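Local coordinates for protein sulfite dehydrogenase (Paracoccus pantotrophus, PDB 2XTS) that oxidises protein-bound sulfane sulfur as the molybdenum-carrying subunit of a sulfane dehydrogenase that works together with a haem cytochrome, at residues I53-H59 and Q137-I143; F117-N123 and M262-S266; K245-P251 and R362-Y368; R296-V302 and Q341-E347. All coordinates share one frame. Residue numbers count along the deposited sequence, not the author numbering.

Interaction 1. Residues I53-H59 and Q137-I143; sequences INFTPIH and QYTQGMI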
# COMPACT_ATOMS: atom_id res chain seq x y z
N ILE A 53 6.49 14.69 15.87
CA ILE A 53 5.55 13.66 15.50
C ILE A 53 4.54 14.29 14.54
O ILE A 53 4.15 15.44 14.70
CB ILE A 53 4.82 13.15 16.78
CG1 ILE A 53 3.85 12.01 16.49
CG2 ILE A 53 4.09 14.29 17.55
CD1 ILE A 53 4.52 10.76 16.14
N ASN A 54 4.05 13.49 13.58
CA ASN A 54 2.82 13.84 12.89
C ASN A 54 1.90 12.62 12.90
O ASN A 54 2.26 11.60 13.50
CB ASN A 54 3.08 14.45 11.50
CG ASN A 54 3.68 13.48 10.51
OD1 ASN A 54 3.40 12.28 10.57
ND2 ASN A 54 4.45 14.00 9.55
N PHE A 55 0.70 12.75 12.33
CA PHE A 55 -0.35 11.79 12.62
C PHE A 55 -0.98 11.24 11.35
O PHE A 55 -1.34 11.99 10.45
CB PHE A 55 -1.44 12.49 13.45
CG PHE A 55 -0.97 12.94 14.80
CD1 PHE A 55 -0.42 14.20 14.96
CD2 PHE A 55 -1.04 12.09 15.89
CE1 PHE A 55 0.08 14.60 16.20
CE2 PHE A 55 -0.58 12.50 17.12
CZ PHE A 55 -0.03 13.74 17.27
N THR A 56 -1.10 9.91 11.28
CA THR A 56 -1.76 9.24 10.16
C THR A 56 -3.26 9.55 10.17
O THR A 56 -3.87 9.52 11.23
CB THR A 56 -1.62 7.71 10.31
OG1 THR A 56 -0.24 7.37 10.47
CG2 THR A 56 -2.22 6.95 9.15
N PRO A 57 -3.86 9.81 8.99
CA PRO A 57 -5.30 10.11 8.91
C PRO A 57 -6.17 8.86 9.03
O PRO A 57 -6.96 8.58 8.15
CB PRO A 57 -5.44 10.77 7.54
CG PRO A 57 -4.39 10.13 6.73
CD PRO A 57 -3.21 9.99 7.68
N ILE A 58 -6.07 8.18 10.17
CA ILE A 58 -6.81 6.95 10.37
C ILE A 58 -8.33 7.12 10.41
O ILE A 58 -9.03 6.16 10.29
CB ILE A 58 -6.32 6.16 11.61
CG1 ILE A 58 -6.49 6.97 12.90
CG2 ILE A 58 -4.88 5.68 11.41
CD1 ILE A 58 -6.42 6.13 14.15
N HIS A 59 -8.84 8.33 10.61
CA HIS A 59 -10.28 8.56 10.51
C HIS A 59 -10.82 8.26 9.12
O HIS A 59 -11.96 7.88 8.98
CB HIS A 59 -10.59 9.99 10.89
CG HIS A 59 -10.02 11.00 9.96
ND1 HIS A 59 -8.66 11.17 9.80
CD2 HIS A 59 -10.61 11.97 9.21
CE1 HIS A 59 -8.44 12.14 8.94
NE2 HIS A 59 -9.60 12.65 8.57
N GLN A 137 -7.40 10.71 14.40
CA GLN A 137 -6.10 10.98 13.78
C GLN A 137 -5.12 11.43 14.86
O GLN A 137 -3.95 11.02 14.88
CB GLN A 137 -6.25 12.09 12.73
CG GLN A 137 -4.93 12.54 12.16
CD GLN A 137 -5.05 13.19 10.80
OE1 GLN A 137 -6.10 13.74 10.47
NE2 GLN A 137 -3.98 13.11 10.00
N TYR A 138 -5.60 12.27 15.77
CA TYR A 138 -4.73 12.88 16.80
C TYR A 138 -4.53 11.97 18.01
O TYR A 138 -3.44 11.89 18.55
CB TYR A 138 -5.30 14.25 17.23
CG TYR A 138 -5.52 15.13 16.04
CD1 TYR A 138 -4.45 15.70 15.37
CD2 TYR A 138 -6.79 15.35 15.55
CE1 TYR A 138 -4.65 16.46 14.25
CE2 TYR A 138 -6.99 16.09 14.41
CZ TYR A 138 -5.91 16.66 13.78
OH TYR A 138 -6.07 17.40 12.63
N THR A 139 -5.60 11.33 18.46
CA THR A 139 -5.51 10.56 19.69
C THR A 139 -5.06 9.11 19.49
O THR A 139 -4.64 8.47 20.45
CB THR A 139 -6.85 10.65 20.49
OG1 THR A 139 -7.97 10.31 19.67
CG2 THR A 139 -7.06 12.05 21.01
N GLN A 140 -5.07 8.60 18.24
CA GLN A 140 -4.64 7.25 17.93
C GLN A 140 -3.77 7.14 16.68
O GLN A 140 -3.40 6.03 16.31
CB GLN A 140 -5.85 6.30 17.84
CG GLN A 140 -6.49 5.87 19.17
CD GLN A 140 -7.50 6.88 19.72
OE1 GLN A 140 -7.99 7.75 19.00
NE2 GLN A 140 -7.85 6.73 20.98
N GLY A 141 -3.48 8.25 16.01
CA GLY A 141 -2.86 8.19 14.70
C GLY A 141 -1.34 8.13 14.63
O GLY A 141 -0.79 8.21 13.55
N MET A 142 -0.65 7.94 15.74
CA MET A 142 0.79 7.66 15.71
C MET A 142 0.96 6.15 15.46
O MET A 142 1.50 5.41 16.30
CB MET A 142 1.52 8.07 16.99
CG MET A 142 1.27 9.43 17.50
SD MET A 142 2.31 9.66 18.99
CE MET A 142 1.58 11.12 19.72
N ILE A 143 0.51 5.68 14.29
CA ILE A 143 0.57 4.30 13.95
C ILE A 143 0.53 4.18 12.43
O ILE A 143 -0.12 4.97 11.74
CB ILE A 143 -0.65 3.54 14.59
CG1 ILE A 143 -0.47 2.03 14.52
CG2 ILE A 143 -2.00 3.96 13.99
CD1 ILE A 143 -1.33 1.31 15.54

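Interaction 2. Residues F117-N123 and M262-S266; sequences FCECAAN and MDAKS. With 2MO (molybdenum (IV)oxide), chain F; MTE (phosphonic acidmono-(2-amino-5,6-dimercapto-4-oxo-3,7,8a,9,10,10a-hexahydro-4H-8-oxa-1,3,9,10-tetraaza-anthracen-7-ylmethyl)ester), chain E.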
# COMPACT_ATOMS: atom_id res chain seq x y z
N PHE A 117 2.27 -3.60 12.53
CA PHE A 117 2.01 -2.24 12.91
C PHE A 117 3.21 -1.65 13.65
O PHE A 117 3.84 -2.30 14.49
CB PHE A 117 0.73 -2.13 13.79
CG PHE A 117 0.87 -2.66 15.20
CD1 PHE A 117 1.45 -1.90 16.21
CD2 PHE A 117 0.41 -3.93 15.53
CE1 PHE A 117 1.58 -2.39 17.50
CE2 PHE A 117 0.55 -4.40 16.79
CZ PHE A 117 1.15 -3.65 17.78
N CYS A 118 3.48 -0.38 13.33
CA CYS A 118 4.46 0.44 14.04
C CYS A 118 3.67 1.48 14.80
O CYS A 118 3.10 2.37 14.17
CB CYS A 118 5.41 1.10 13.05
SG CYS A 118 6.63 2.17 13.82
N GLU A 119 3.54 1.31 16.12
CA GLU A 119 2.80 2.24 16.96
C GLU A 119 3.79 2.96 17.87
O GLU A 119 4.53 2.33 18.63
CB GLU A 119 1.73 1.55 17.79
CG GLU A 119 0.90 2.54 18.59
CD GLU A 119 -0.18 1.94 19.46
OE1 GLU A 119 -0.11 0.72 19.78
OE2 GLU A 119 -1.07 2.73 19.84
N CYS A 120 3.81 4.28 17.79
CA CYS A 120 4.65 5.04 18.72
C CYS A 120 4.21 4.75 20.16
O CYS A 120 3.04 4.68 20.46
CB CYS A 120 4.50 6.52 18.43
SG CYS A 120 5.61 7.56 19.42
N ALA A 121 5.19 4.59 21.04
CA ALA A 121 4.94 4.38 22.45
C ALA A 121 4.03 5.45 23.01
O ALA A 121 3.25 5.18 23.95
CB ALA A 121 6.26 4.39 23.21
N ALA A 122 4.16 6.66 22.47
CA ALA A 122 3.42 7.84 22.93
C ALA A 122 2.02 7.99 22.33
O ALA A 122 1.36 8.97 22.61
CB ALA A 122 4.26 9.11 22.68
N ASN A 123 1.57 7.03 21.52
CA ASN A 123 0.26 7.15 20.89
C ASN A 123 -0.82 7.24 21.98
O ASN A 123 -0.89 6.40 22.88
CB ASN A 123 0.02 5.97 19.96
CG ASN A 123 -1.09 6.21 18.96
OD1 ASN A 123 -1.36 7.35 18.56
ND2 ASN A 123 -1.71 5.12 18.51
N MET A 262 3.66 -3.56 22.89
CA MET A 262 2.46 -2.75 22.80
C MET A 262 1.25 -3.67 23.04
O MET A 262 1.05 -4.66 22.35
CB MET A 262 2.38 -2.07 21.43
CG MET A 262 3.56 -1.18 21.11
SD MET A 262 3.80 0.16 22.31
CE MET A 262 2.49 1.29 21.83
N ASP A 263 0.41 -3.32 24.01
CA ASP A 263 -0.71 -4.18 24.38
C ASP A 263 -1.94 -3.99 23.48
O ASP A 263 -2.06 -3.00 22.74
CB ASP A 263 -1.08 -3.92 25.85
CG ASP A 263 0.01 -4.33 26.83
OD1 ASP A 263 0.74 -5.31 26.57
OD2 ASP A 263 0.11 -3.67 27.88
N ALA A 264 -2.88 -4.93 23.57
CA ALA A 264 -4.08 -4.91 22.74
C ALA A 264 -4.82 -3.60 22.86
O ALA A 264 -5.03 -3.08 23.95
CB ALA A 264 -5.00 -6.08 23.09
N LYS A 265 -5.26 -3.10 21.70
CA LYS A 265 -5.81 -1.78 21.62
C LYS A 265 -6.79 -1.73 20.45
O LYS A 265 -6.72 -2.52 19.53
CB LYS A 265 -4.65 -0.80 21.40
CG LYS A 265 -4.99 0.65 21.53
CD LYS A 265 -3.71 1.47 21.64
CE LYS A 265 -3.95 2.95 21.57
NZ LYS A 265 -2.71 3.74 21.83
N SER A 266 -7.67 -0.75 20.47
CA SER A 266 -8.60 -0.52 19.38
C SER A 266 -9.11 0.89 19.39
O SER A 266 -9.08 1.57 20.41
CB SER A 266 -9.81 -1.45 19.44
OG SER A 266 -10.67 -1.14 20.51
MO 2MO F . 7.88 6.84 19.19
OT1 2MO F . 7.94 5.38 20.22
OT2 2MO F . 8.17 8.50 20.19
N1 MTE E . 15.05 5.92 14.15
C2 MTE E . 15.96 6.89 14.11
N2 MTE E . 17.17 6.63 13.57
N3 MTE E . 15.70 8.13 14.56
C4 MTE E . 14.49 8.47 15.11
O4 MTE E . 14.33 9.64 15.50
N5 MTE E . 12.24 7.63 15.82
C6 MTE E . 11.67 6.40 16.32
C7 MTE E . 11.66 5.25 15.33
N8 MTE E . 12.97 5.09 14.75
C9 MTE E . 13.47 7.45 15.22
C10 MTE E . 13.82 6.12 14.70
C1' MTE E . 10.26 6.58 16.87
S1' MTE E . 10.06 7.36 18.43
C2' MTE E . 9.18 6.08 16.24
S2' MTE E . 7.61 6.11 16.94
C3' MTE E . 9.35 5.43 14.88
O3' MTE E . 10.68 5.52 14.34
C4' MTE E . 8.45 6.10 13.87
O4' MTE E . 8.55 5.43 12.60
P MTE E . 8.01 6.24 11.33
O1P MTE E . 6.52 6.43 11.72
O2P MTE E . 8.69 7.57 11.23
O3P MTE E . 8.18 5.31 10.18
O HOH W 1 -0.81 -0.53 22.21

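Interaction 3. Residues K245-P251 and R362-Y368; sequences KYTDLMP and RGRNNVY. With 2MO (molybdenum (IV)oxide), chain F.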
# COMPACT_ATOMS: atom_id res chain seq x y z
N LYS A 245 13.82 8.63 28.27
CA LYS A 245 12.61 8.45 27.48
C LYS A 245 12.28 6.97 27.40
O LYS A 245 13.12 6.10 27.69
CB LYS A 245 12.82 9.06 26.11
CG LYS A 245 13.23 10.53 26.17
CD LYS A 245 12.16 11.44 26.80
CE LYS A 245 12.59 12.88 26.70
NZ LYS A 245 11.54 13.80 27.13
N TYR A 246 11.03 6.68 27.07
CA TYR A 246 10.49 5.32 26.94
C TYR A 246 10.71 4.53 28.23
O TYR A 246 10.93 3.32 28.24
CB TYR A 246 10.95 4.61 25.65
CG TYR A 246 10.76 5.55 24.49
CD1 TYR A 246 9.50 5.81 23.98
CD2 TYR A 246 11.82 6.28 23.99
CE1 TYR A 246 9.32 6.75 22.94
CE2 TYR A 246 11.65 7.22 22.99
CZ TYR A 246 10.43 7.46 22.48
OH TYR A 246 10.32 8.45 21.53
N THR A 247 10.55 5.25 29.34
CA THR A 247 10.40 4.70 30.68
C THR A 247 9.15 5.32 31.24
O THR A 247 8.81 6.46 30.90
CB THR A 247 11.61 5.02 31.57
OG1 THR A 247 11.83 6.44 31.57
CG2 THR A 247 12.86 4.31 31.08
N ASP A 248 8.44 4.59 32.10
CA ASP A 248 7.02 4.87 32.36
C ASP A 248 6.85 5.08 33.87
O ASP A 248 6.87 4.13 34.67
CB ASP A 248 6.16 3.68 31.90
CG ASP A 248 6.51 3.17 30.52
OD1 ASP A 248 7.11 3.92 29.73
OD2 ASP A 248 6.18 1.98 30.25
N LEU A 249 6.70 6.34 34.28
CA LEU A 249 6.69 6.71 35.68
C LEU A 249 5.41 6.21 36.34
O LEU A 249 4.31 6.39 35.80
CB LEU A 249 6.84 8.22 35.84
CG LEU A 249 7.00 8.81 37.24
CD1 LEU A 249 8.31 8.36 37.85
CD2 LEU A 249 6.91 10.30 37.19
N MET A 250 5.57 5.59 37.52
CA MET A 250 4.50 4.93 38.28
C MET A 250 4.16 5.73 39.53
O MET A 250 4.89 6.65 39.90
CB MET A 250 4.91 3.51 38.60
CG MET A 250 5.17 2.69 37.36
SD MET A 250 3.67 2.24 36.47
CE MET A 250 2.99 0.94 37.52
N PRO A 251 3.06 5.39 40.24
CA PRO A 251 2.60 6.20 41.37
C PRO A 251 3.60 6.39 42.49
O PRO A 251 3.54 7.42 43.16
CB PRO A 251 1.33 5.48 41.84
CG PRO A 251 0.80 4.87 40.56
CD PRO A 251 2.04 4.40 39.84
N ARG A 362 -1.42 2.57 37.27
CA ARG A 362 -0.26 3.36 36.84
C ARG A 362 -0.27 4.82 37.22
O ARG A 362 0.74 5.49 37.03
CB ARG A 362 -0.18 3.33 35.33
CG ARG A 362 -0.02 1.96 34.73
CD ARG A 362 0.01 2.04 33.25
NE ARG A 362 -0.03 0.79 32.55
CZ ARG A 362 0.08 0.71 31.24
NH1 ARG A 362 0.32 1.82 30.52
NH2 ARG A 362 -0.07 -0.45 30.63
N GLY A 363 -1.39 5.34 37.73
CA GLY A 363 -1.52 6.75 37.90
C GLY A 363 -1.60 7.44 36.56
O GLY A 363 -1.99 6.85 35.55
N ARG A 364 -1.20 8.71 36.55
CA ARG A 364 -1.48 9.63 35.46
C ARG A 364 -0.25 10.03 34.66
O ARG A 364 -0.39 10.69 33.63
CB ARG A 364 -2.17 10.88 36.02
CG ARG A 364 -3.41 10.50 36.83
CD ARG A 364 -4.20 11.68 37.34
NE ARG A 364 -4.95 12.36 36.29
CZ ARG A 364 -6.15 11.98 35.85
NH1 ARG A 364 -6.75 10.89 36.33
NH2 ARG A 364 -6.77 12.69 34.91
N ASN A 365 0.95 9.66 35.12
CA ASN A 365 2.19 10.18 34.56
C ASN A 365 3.03 9.13 33.80
O ASN A 365 4.23 9.31 33.61
CB ASN A 365 3.01 10.88 35.65
CG ASN A 365 2.35 12.17 36.14
OD1 ASN A 365 2.09 12.35 37.33
ND2 ASN A 365 2.10 13.07 35.22
N ASN A 366 2.38 8.10 33.29
CA ASN A 366 3.07 7.07 32.53
C ASN A 366 3.66 7.54 31.22
O ASN A 366 4.64 6.96 30.76
CB ASN A 366 2.11 5.90 32.26
CG ASN A 366 2.64 4.56 32.74
OD1 ASN A 366 3.24 4.43 33.82
ND2 ASN A 366 2.38 3.56 31.95
N VAL A 367 3.01 8.53 30.60
CA VAL A 367 3.40 9.12 29.30
C VAL A 367 3.13 8.20 28.10
O VAL A 367 2.54 8.62 27.12
CB VAL A 367 4.86 9.68 29.27
CG1 VAL A 367 5.20 10.25 27.92
CG2 VAL A 367 5.08 10.75 30.35
N TYR A 368 3.51 6.93 28.24
CA TYR A 368 3.52 5.97 27.15
C TYR A 368 2.47 4.87 27.43
O TYR A 368 1.89 4.79 28.52
CB TYR A 368 4.92 5.34 27.08
CG TYR A 368 6.03 6.36 26.91
CD1 TYR A 368 6.23 7.02 25.70
CD2 TYR A 368 6.88 6.67 27.96
CE1 TYR A 368 7.24 7.94 25.53
CE2 TYR A 368 7.87 7.62 27.80
CZ TYR A 368 8.06 8.25 26.59
OH TYR A 368 9.11 9.12 26.45
MO 2MO F . 7.88 6.84 19.19
OT1 2MO F . 7.94 5.38 20.22
OT2 2MO F . 8.17 8.50 20.19
O HOH W 2 7.10 8.32 32.11
O HOH W 3 2.18 7.67 36.95

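Interaction 4. Residues R296-V302 and Q341-E347; sequences RITRVDV and QSRAVDE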
# COMPACT_ATOMS: atom_id res chain seq x y z
N ARG A 296 -2.38 -12.23 17.66
CA ARG A 296 -3.54 -11.93 16.86
C ARG A 296 -4.68 -11.40 17.70
O ARG A 296 -4.90 -11.83 18.83
CB ARG A 296 -4.04 -13.19 16.17
CG ARG A 296 -3.04 -13.84 15.20
CD ARG A 296 -3.56 -15.21 14.74
NE ARG A 296 -2.60 -15.94 13.91
CZ ARG A 296 -2.59 -15.94 12.57
NH1 ARG A 296 -3.46 -15.21 11.86
NH2 ARG A 296 -1.67 -16.66 11.93
N ILE A 297 -5.44 -10.49 17.11
CA ILE A 297 -6.75 -10.12 17.63
C ILE A 297 -7.70 -11.29 17.40
O ILE A 297 -7.73 -11.84 16.31
CB ILE A 297 -7.28 -8.82 16.94
CG1 ILE A 297 -6.43 -7.61 17.32
CG2 ILE A 297 -8.77 -8.60 17.23
CD1 ILE A 297 -6.39 -7.28 18.75
N THR A 298 -8.47 -11.65 18.41
CA THR A 298 -9.46 -12.71 18.27
C THR A 298 -10.86 -12.18 18.17
O THR A 298 -11.69 -12.80 17.54
CB THR A 298 -9.35 -13.71 19.41
OG1 THR A 298 -9.49 -13.04 20.66
CG2 THR A 298 -8.04 -14.44 19.36
N ARG A 299 -11.15 -11.04 18.80
CA ARG A 299 -12.41 -10.37 18.62
C ARG A 299 -12.37 -8.92 19.04
O ARG A 299 -11.44 -8.50 19.74
CB ARG A 299 -13.57 -11.10 19.29
CG ARG A 299 -13.81 -10.79 20.71
CD ARG A 299 -15.06 -11.52 21.23
NE ARG A 299 -15.42 -11.00 22.54
CZ ARG A 299 -14.88 -11.43 23.68
NH1 ARG A 299 -13.96 -12.38 23.67
NH2 ARG A 299 -15.26 -10.90 24.83
N VAL A 300 -13.35 -8.18 18.56
CA VAL A 300 -13.58 -6.82 19.00
C VAL A 300 -15.04 -6.68 19.39
O VAL A 300 -15.92 -7.02 18.62
CB VAL A 300 -13.22 -5.76 17.93
CG1 VAL A 300 -13.38 -4.36 18.49
CG2 VAL A 300 -11.80 -6.00 17.39
N ASP A 301 -15.27 -6.18 20.60
CA ASP A 301 -16.63 -5.86 21.06
C ASP A 301 -16.87 -4.36 20.92
O ASP A 301 -15.95 -3.57 21.12
CB ASP A 301 -16.83 -6.30 22.51
CG ASP A 301 -16.68 -7.80 22.70
OD1 ASP A 301 -16.95 -8.58 21.78
OD2 ASP A 301 -16.25 -8.18 23.81
N VAL A 302 -18.09 -3.98 20.58
CA VAL A 302 -18.49 -2.60 20.42
C VAL A 302 -19.68 -2.31 21.36
O VAL A 302 -20.60 -3.14 21.48
CB VAL A 302 -18.83 -2.32 18.95
CG1 VAL A 302 -19.52 -0.97 18.80
CG2 VAL A 302 -17.59 -2.37 18.11
N GLN A 341 -17.87 2.78 22.13
CA GLN A 341 -16.60 2.24 22.59
C GLN A 341 -16.29 0.95 21.84
O GLN A 341 -17.21 0.23 21.44
CB GLN A 341 -16.64 1.91 24.07
CG GLN A 341 -16.88 3.08 25.00
CD GLN A 341 -16.83 2.69 26.45
OE1 GLN A 341 -17.06 1.54 26.81
NE2 GLN A 341 -16.50 3.66 27.30
N SER A 342 -15.00 0.66 21.69
CA SER A 342 -14.56 -0.61 21.20
C SER A 342 -13.57 -1.21 22.19
O SER A 342 -12.79 -0.49 22.84
CB SER A 342 -13.98 -0.50 19.80
OG SER A 342 -12.87 0.37 19.73
N ARG A 343 -13.58 -2.54 22.27
CA ARG A 343 -12.74 -3.28 23.22
C ARG A 343 -12.15 -4.50 22.52
O ARG A 343 -12.89 -5.43 22.16
CB ARG A 343 -13.58 -3.70 24.43
CG ARG A 343 -12.86 -4.47 25.50
CD ARG A 343 -13.86 -4.80 26.63
NE ARG A 343 -14.88 -5.76 26.21
CZ ARG A 343 -15.94 -6.12 26.94
NH1 ARG A 343 -16.17 -5.54 28.11
NH2 ARG A 343 -16.79 -7.02 26.48
N ALA A 344 -10.83 -4.49 22.33
CA ALA A 344 -10.13 -5.59 21.67
C ALA A 344 -9.79 -6.73 22.62
O ALA A 344 -9.52 -6.51 23.80
CB ALA A 344 -8.86 -5.09 21.06
N VAL A 345 -9.77 -7.95 22.09
CA VAL A 345 -9.33 -9.14 22.80
C VAL A 345 -8.30 -9.80 21.91
O VAL A 345 -8.49 -9.91 20.70
CB VAL A 345 -10.49 -10.11 23.07
CG1 VAL A 345 -9.98 -11.33 23.89
CG2 VAL A 345 -11.64 -9.37 23.77
N ASP A 346 -7.17 -10.21 22.49
CA ASP A 346 -6.16 -10.92 21.71
C ASP A 346 -6.07 -12.39 22.10
O ASP A 346 -6.72 -12.85 23.04
CB ASP A 346 -4.80 -10.20 21.70
CG ASP A 346 -4.04 -10.28 23.00
OD1 ASP A 346 -4.18 -11.28 23.74
OD2 ASP A 346 -3.26 -9.33 23.25
N GLU A 347 -5.25 -13.13 21.36
CA GLU A 347 -5.18 -14.58 21.52
C GLU A 347 -4.65 -15.05 22.86
O GLU A 347 -4.76 -16.23 23.19
CB GLU A 347 -4.36 -15.21 20.40
CG GLU A 347 -2.91 -14.83 20.42
CD GLU A 347 -2.15 -15.54 19.32
OE1 GLU A 347 -1.80 -14.89 18.32
OE2 GLU A 347 -1.94 -16.78 19.43
O HOH W 4 -8.73 -14.96 23.19
O HOH W 5 -13.97 -7.27 24.16

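Interaction 1. Residues I53-H59 and Q137-I143
A loop without regular structure can be fixed in a protein core when a few polar groups satisfy its backbone and its side chains fill what remains; residues 53-59, against helix 136-140 and the loop that follows, illustrate this. Gln137, with chi1 and chi2 both t, reaches out nearly extended, so that its NE2 donates to Phe55 O at 2.9 Å while CG packs on Phe55 CB at 3.7 Å. Phe55, chi1 m, lays its ring against Tyr138 and Met142: CE2 is 3.6 Å from Met142 CG, and the ring meets that of Tyr138 obliquely, centroids 5.9 Å apart. Met142, extended through chi2 and chi3, carries its sulfur 5.5 Å from the Phe55 centroid, a Met-aromatic contact, and SD also lies 3.8 Å from Ile53 CG1. Gly141 sits beneath the backbone, where a CB would collide with Thr56 O, and its carbonyl O accepts from Thr56 N at 2.9 Å. The m rotamer of Thr56 lets OG1 donate a hydrogen bond to Ile143 O at 2.7 Å, and Ile58 brings CD1 to 3.7 Å from Gln140 CB. His59 and Tyr138 bond to Gly194 and Ala193 of the cytochrome chain. The loop between strands 52-53 and 74-75 is thus tied to helix 136-140 and the start of strand 143-152, in the molybdopterin-binding part. Such buried chemistry implies a loop fixed by its backbone at the cytochrome interface.

Interaction 2. Residues F117-N123 and M262-S266
Phe117 opens the segment near the end of strand 112-119, with its ring edge turned to Met262, CE1 lying 4.0 Å from CB. Cys118 points the other way, towards the molybdopterin. Glu119, fully extended, returns to the partner: OE2 forms a salt bridge of 2.8 Å with Lys265 NZ, and a water donates to both Glu119 OE1 and Asp263 O, each at 2.8 Å. Cys120 then leaves the strand and supplies the protein thiolate of the molybdenum, SG to MO 2.4 Å, beside the two pterin sulfurs, as is usual in the sulfite oxidase family. Ala121 N donates to oxygen OT1 of 2MO at 3.0 Å, while its CA rests 4.0 Å from Met262 CE. A type I turn from Cys120 ends at Asn123, whose ND2 bonds Glu119 OE2 at 2.8 Å, giving that carboxylate oxygen a second partner. Thus the metal-binding segment also joins the molybdopterin-binding and dimerisation domains, Phe117 and Glu119 facing one way, Cys118 and Cys120 the other. Around this site, Trp291 of strand 282-291 bonds Glu119 and meets the Phe117 ring edge-to-face, strand 143-152 flanks strand 112-119, and strand 265-270 carries Lys265 in from the C-terminal sheet.

Interaction 3. Residues K245-P251 and R362-Y368
Two chain runs that share little regular structure can still be joined closely when aromatic packing, water and backbone contacts are combined, as residues 245-251 and 362-368 demonstrate. Direct hydrogen bonding centres on one pair: Tyr246 N donates to Tyr368 OH at 3.2 Å, almost linearly. The aromatic contact reinforces it. Tyr246 CA stands over the face of the Tyr368 ring, 4.0 Å from the centroid, in a CH-pi contact, and the two rings meet obliquely with CD1 of Tyr246 3.5 Å from CE1 of Tyr368. The hydroxyl of Tyr246 donates to OT2 of the molybdenum oxide at 2.5 Å, so that Tyr368 helps to frame a residue of the active site. Water supplies further links: one molecule accepts from Leu249 N at 3.0 Å near Thr247 O and Asn366 O, and another donates to Leu249 O at 2.7 Å and Arg362 O at 2.6 Å while accepting from Asn365 N at 3.0 Å. Weaker CA-H...O contacts bring Asp248 CA to 3.5 Å from Asn366 O and Asn366 CA to 3.6 Å from Leu249 O. At the far end Pro251 CD lies 3.3 Å from Arg362 O. Strand 248-249 pairs with strand 255-257, helix 355-362 ends at Arg362, and the cytochrome chain covers the flank, its Glu155 forming a salt bridge with Arg362.

Interaction 4. Residues R296-V302 and Q341-E347
The Asp301 carboxylate joins two arginines across neighbouring strands: its OD2 forms a salt bridge with Arg343 NH2 at 3.0 Å, while OD1 takes Arg299 NE at 3.0 Å and also bonds Thr312 on adjoining strand 311-316. A water donates to Asp301 OD2 and accepts from Arg343 NE, 2.7 Å away. Beneath this network the antiparallel backbones bond in pairs, Asp301 N to Arg343 O at 2.9 Å and Arg343 N to Asp301 O at 2.8 Å. A classic beta bulge follows: Thr298 N donates to Val345 O at 2.9 Å, Arg299 N only weakly, at 3.5 Å. Past it, Arg296 N reaches Glu347 OE1 at 2.8 Å. On the opposite face Val300, Val302, Ala344 and Ser342, bonded to Ser266, turn towards Phe327 and strand 265-270. This sheet of the E-set (immunoglobulin-like) dimerisation domain divides its chemistry: a largely charged face, with Val345 CG2 3.8 Å from Arg299 NH1, meets the cytochrome chain, where Arg343 bonds Cys164, and small, mostly apolar side chains face the core.

In the fold
All four contacts are largely buried, though interactions 3 and 4 have exposed rims. Interactions 1 and 2 lie deepest, their centres about 8 and 6 Å from the centre of the chain, and share Asn123, whose side chain bonds Gln140 O and Met142 N. Interaction 2 also touches interaction 3 through Ala121 against Tyr246 and Tyr368, both contacts meeting the molybdenum oxide, and interaction 4 through the Ser266-Ser342 hydroxyl pair, between two non-adjacent strands of the same sheet. Chemistry follows place: interaction 1 relies on hydrogen bonds to loop backbone and apolar fit, interaction 2 on a buried salt bridge and Met262, interaction 3 on tyrosines and water, interaction 4 on strand pairing with charge.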